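Local coordinates for putative periplasmic protein (Bacteroides vulgatus ATCC 8482, PDB 3DUE) that is of unknown function but belongs to a family of bacterial periplasmic PepSY-like proteins and may act as an inhibitor, at residues 46-49 / 53-56; 63-66 / 71-74. All coordinates share one frame; numbering follows the deposited sequence.

Contact 1 (46-49 / 53-56)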
# COMPACT_ATOMS: atom_id res chain seq x y z
N VAL A 46 -4.32 4.32 -7.56
CA VAL A 46 -3.38 5.07 -8.38
C VAL A 46 -2.26 4.13 -8.83
O VAL A 46 -1.73 3.36 -8.01
CB VAL A 46 -2.77 6.24 -7.61
CG1 VAL A 46 -1.71 6.93 -8.42
CG2 VAL A 46 -3.86 7.22 -7.26
N ILE A 47 -1.98 4.11 -10.14
CA ILE A 47 -0.87 3.35 -10.68
C ILE A 47 0.03 4.34 -11.35
O ILE A 47 -0.45 5.22 -12.11
CB ILE A 47 -1.24 2.22 -11.68
CG1 ILE A 47 -2.27 1.28 -11.06
CG2 ILE A 47 0.05 1.47 -12.06
CD1 ILE A 47 -2.82 0.19 -12.01
N PHE A 48 1.31 4.22 -11.04
CA PHE A 48 2.34 5.06 -11.63
C PHE A 48 2.83 4.44 -12.93
O PHE A 48 2.56 3.26 -13.26
CB PHE A 48 3.52 5.29 -10.67
CG PHE A 48 3.13 5.92 -9.35
CD1 PHE A 48 2.67 7.23 -9.29
CD2 PHE A 48 3.27 5.21 -8.17
CE1 PHE A 48 2.31 7.81 -8.09
CE2 PHE A 48 2.90 5.77 -6.96
CZ PHE A 48 2.46 7.09 -6.90
N THR A 49 3.54 5.25 -13.71
CA THR A 49 4.06 4.78 -15.01
C THR A 49 5.11 3.63 -14.90
O THR A 49 5.26 2.86 -15.82
CB THR A 49 4.59 5.91 -15.87
OG1 THR A 49 5.72 6.54 -15.23
CG2 THR A 49 3.48 6.93 -16.15
N LYS A 53 1.77 0.72 -7.51
CA LYS A 53 0.35 0.98 -7.28
C LYS A 53 0.01 1.25 -5.84
O LYS A 53 0.55 0.60 -4.94
CB LYS A 53 -0.47 -0.23 -7.81
CG LYS A 53 -1.90 -0.36 -7.26
CD LYS A 53 -2.67 -1.44 -7.92
CE LYS A 53 -4.18 -1.49 -7.46
NZ LYS A 53 -4.37 -1.51 -6.02
N LEU A 54 -0.90 2.20 -5.65
CA LEU A 54 -1.42 2.60 -4.33
C LEU A 54 -2.95 2.44 -4.36
O LEU A 54 -3.57 2.70 -5.40
CB LEU A 54 -1.12 4.07 -4.08
CG LEU A 54 0.34 4.47 -4.24
CD1 LEU A 54 0.52 5.91 -3.94
CD2 LEU A 54 1.19 3.57 -3.31
N GLU A 55 -3.50 2.01 -3.23
CA GLU A 55 -4.93 2.03 -2.95
C GLU A 55 -5.12 2.77 -1.62
O GLU A 55 -4.36 2.59 -0.66
CB GLU A 55 -5.51 0.64 -2.76
CG GLU A 55 -7.03 0.58 -2.59
CD GLU A 55 -7.50 -0.78 -2.14
OE1 GLU A 55 -6.95 -1.32 -1.12
OE2 GLU A 55 -8.44 -1.31 -2.81
N PHE A 56 -6.18 3.56 -1.55
CA PHE A 56 -6.52 4.36 -0.39
C PHE A 56 -7.96 4.14 -0.03
O PHE A 56 -8.76 3.83 -0.92
CB PHE A 56 -6.39 5.84 -0.71
CG PHE A 56 -5.01 6.28 -1.17
CD1 PHE A 56 -4.05 6.61 -0.24
CD2 PHE A 56 -4.71 6.39 -2.54
CE1 PHE A 56 -2.83 7.04 -0.62
CE2 PHE A 56 -3.48 6.79 -2.94
CZ PHE A 56 -2.53 7.15 -1.98

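Contact 2 (63-66 / 71-74)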
# COMPACT_ATOMS: atom_id res chain seq x y z
N THR A 63 -4.32 1.76 2.06
CA THR A 63 -4.67 0.35 2.34
C THR A 63 -3.76 -0.61 1.56
O THR A 63 -3.64 -1.77 1.94
CB THR A 63 -6.15 0.08 2.05
OG1 THR A 63 -6.46 0.45 0.70
CG2 THR A 63 -7.00 0.91 2.98
N GLU A 64 -3.10 -0.13 0.52
CA GLU A 64 -2.12 -0.91 -0.24
C GLU A 64 -1.02 -0.02 -0.82
O GLU A 64 -1.28 1.02 -1.42
CB GLU A 64 -2.80 -1.71 -1.36
CG GLU A 64 -1.84 -2.59 -2.14
CD GLU A 64 -2.50 -3.42 -3.25
OE1 GLU A 64 -3.70 -3.68 -3.17
OE2 GLU A 64 -1.82 -3.82 -4.20
N VAL A 65 0.23 -0.47 -0.63
CA VAL A 65 1.41 0.16 -1.22
C VAL A 65 2.13 -1.01 -1.90
O VAL A 65 2.81 -1.78 -1.26
CB VAL A 65 2.29 0.89 -0.20
CG1 VAL A 65 3.52 1.51 -0.86
CG2 VAL A 65 1.47 1.94 0.50
N ASN A 66 1.90 -1.15 -3.19
CA ASN A 66 2.41 -2.27 -3.97
C ASN A 66 3.52 -1.79 -4.88
O ASN A 66 3.28 -1.31 -6.04
CB ASN A 66 1.24 -2.88 -4.73
CG ASN A 66 1.57 -4.10 -5.47
OD1 ASN A 66 2.74 -4.36 -5.86
ND2 ASN A 66 0.53 -4.89 -5.74
N ALA A 71 10.57 -0.88 -4.39
CA ALA A 71 10.48 -1.35 -3.01
C ALA A 71 9.58 -0.37 -2.31
O ALA A 71 9.45 0.79 -2.78
CB ALA A 71 11.89 -1.39 -2.33
N VAL A 72 8.93 -0.80 -1.23
CA VAL A 72 8.07 0.08 -0.40
C VAL A 72 8.99 1.08 0.30
O VAL A 72 9.97 0.67 0.88
CB VAL A 72 7.32 -0.72 0.66
CG1 VAL A 72 6.45 0.18 1.59
CG2 VAL A 72 6.41 -1.77 -0.06
N PRO A 73 8.70 2.38 0.17
CA PRO A 73 9.54 3.35 0.90
C PRO A 73 9.52 3.07 2.40
O PRO A 73 8.46 2.92 3.01
CB PRO A 73 8.88 4.69 0.57
CG PRO A 73 8.24 4.44 -0.75
CD PRO A 73 7.68 3.06 -0.64
N VAL A 74 10.68 3.06 3.03
CA VAL A 74 10.72 2.65 4.43
C VAL A 74 9.91 3.52 5.37
O VAL A 74 9.39 3.03 6.38
CB VAL A 74 12.19 2.48 4.94
CG1 VAL A 74 12.88 1.43 4.12
CG2 VAL A 74 12.97 3.77 4.87

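Contact 1 (46-49 / 53-56)
Val46 and Leu54 face each other as an antiparallel hydrogen-bonded pair and, with Lys53, bury the most surface here. Val46 N donates to Leu54 O at 2.8 Å, and Leu54 N returns a nearly straight bond (171°) to Val46 O. That oxygen also lies 3.2 Å from Lys53 CA, a CA-H...O contact that adds to its grip. Both side chains of the pair project to the same face and are buried there; apolar side chains suit this helix-covered side of the sheet.

Leu54 has CG anti to its carbonyl carbon (chi1 -54°), which brings CD1 obliquely against the CE2-CZ side of the Phe48 ring, 3.7 Å from CZ. Val46 meets a second ring: its CG2 comes near the plane of Phe56, at the edge, 4.4 Å from CE2. Each member of the pair thus meets one ring of the opposite strand, Leu54 that of Phe48 and Val46 that of Phe56.

On the other face, Ile47 and Lys53 form the non-hydrogen-bonded pair, CG1 of Ile47 lying 4.0 Å from Lys53 CB. The lysine suits this partly exposed place because its methylenes pack on isoleucine while its amino group leads away, bent at chi4, to a salt bridge with Asp45.

The two strands, 41-48 and 53-56, make a beta hairpin within the antiparallel sheet. Strand 30-38 continues the sheet beyond Ile47, and strand 62-66 beyond Lys53 and Glu55. Helix 15-24 covers the buried face, with Ile21 touching both Phe48 and Leu54 and Ala17 resting on Phe56.

Contact 2 (63-66 / 71-74)
Val65 and Val72 meet through one methyl each, CG1 to CG1 at 4.0 Å, their side chains set at a slant to one another. In both residues CG1 stands opposite the backbone N (chi1 179° in Val65), and this rotation points the two methyls at each other. The second methyl of Val72 turns to the backbone instead: CG2 lies 3.8 Å from Val65 O, a van der Waals approach to a carbonyl. Pro73 adds a lighter touch, its CD 4.4 Å from the same Val65 CG1. Valine suits both places, being compact and apolar at a buried junction, and proline's ring gives the loop a stiff apolar surface.

On strand 62-66, Glu64 and Asn66 point to the other face. Asn66 ND2 donates to Glu64 OE2 at 3.0 Å, with the acceptor close to the amide plane, which steadies both polar groups. Thr63 and Glu64 both face Glu55, a classic beta bulge between strands 53-56 and 62-66.

Val65 also packs on Leu54 and Ile97, and Val72 on Ile97 and Met94. The contact is therefore apolar packing of a loop against an antiparallel sheet: the connection leading to helix 79-88 lays its valine and proline on the sheet of this PepSY-like domain.

How the contacts relate
From the N terminus, contact 1 comes first: strand 41-48 turns through the four residues 49-52 into strand 53-56, closing a tight hairpin. The chain then reaches strand 62-66, the next neighbour in the sheet, and contact 2 closes a second short loop where the chain returns at 71-74 before helix 79-88. The two are in series, neither nesting nor crossing, with centres about 10 Å apart. They are joined side by side through the sheet: Lys53 O probably accepts a hydrogen bond from Asn66 N, and Glu55 OE1 pairs with Thr63 OG1. Together they tie the hairpin of strands 41-48 and 53-56 to strand 62-66 in the middle of the sheet and to the linker leading into the second helix.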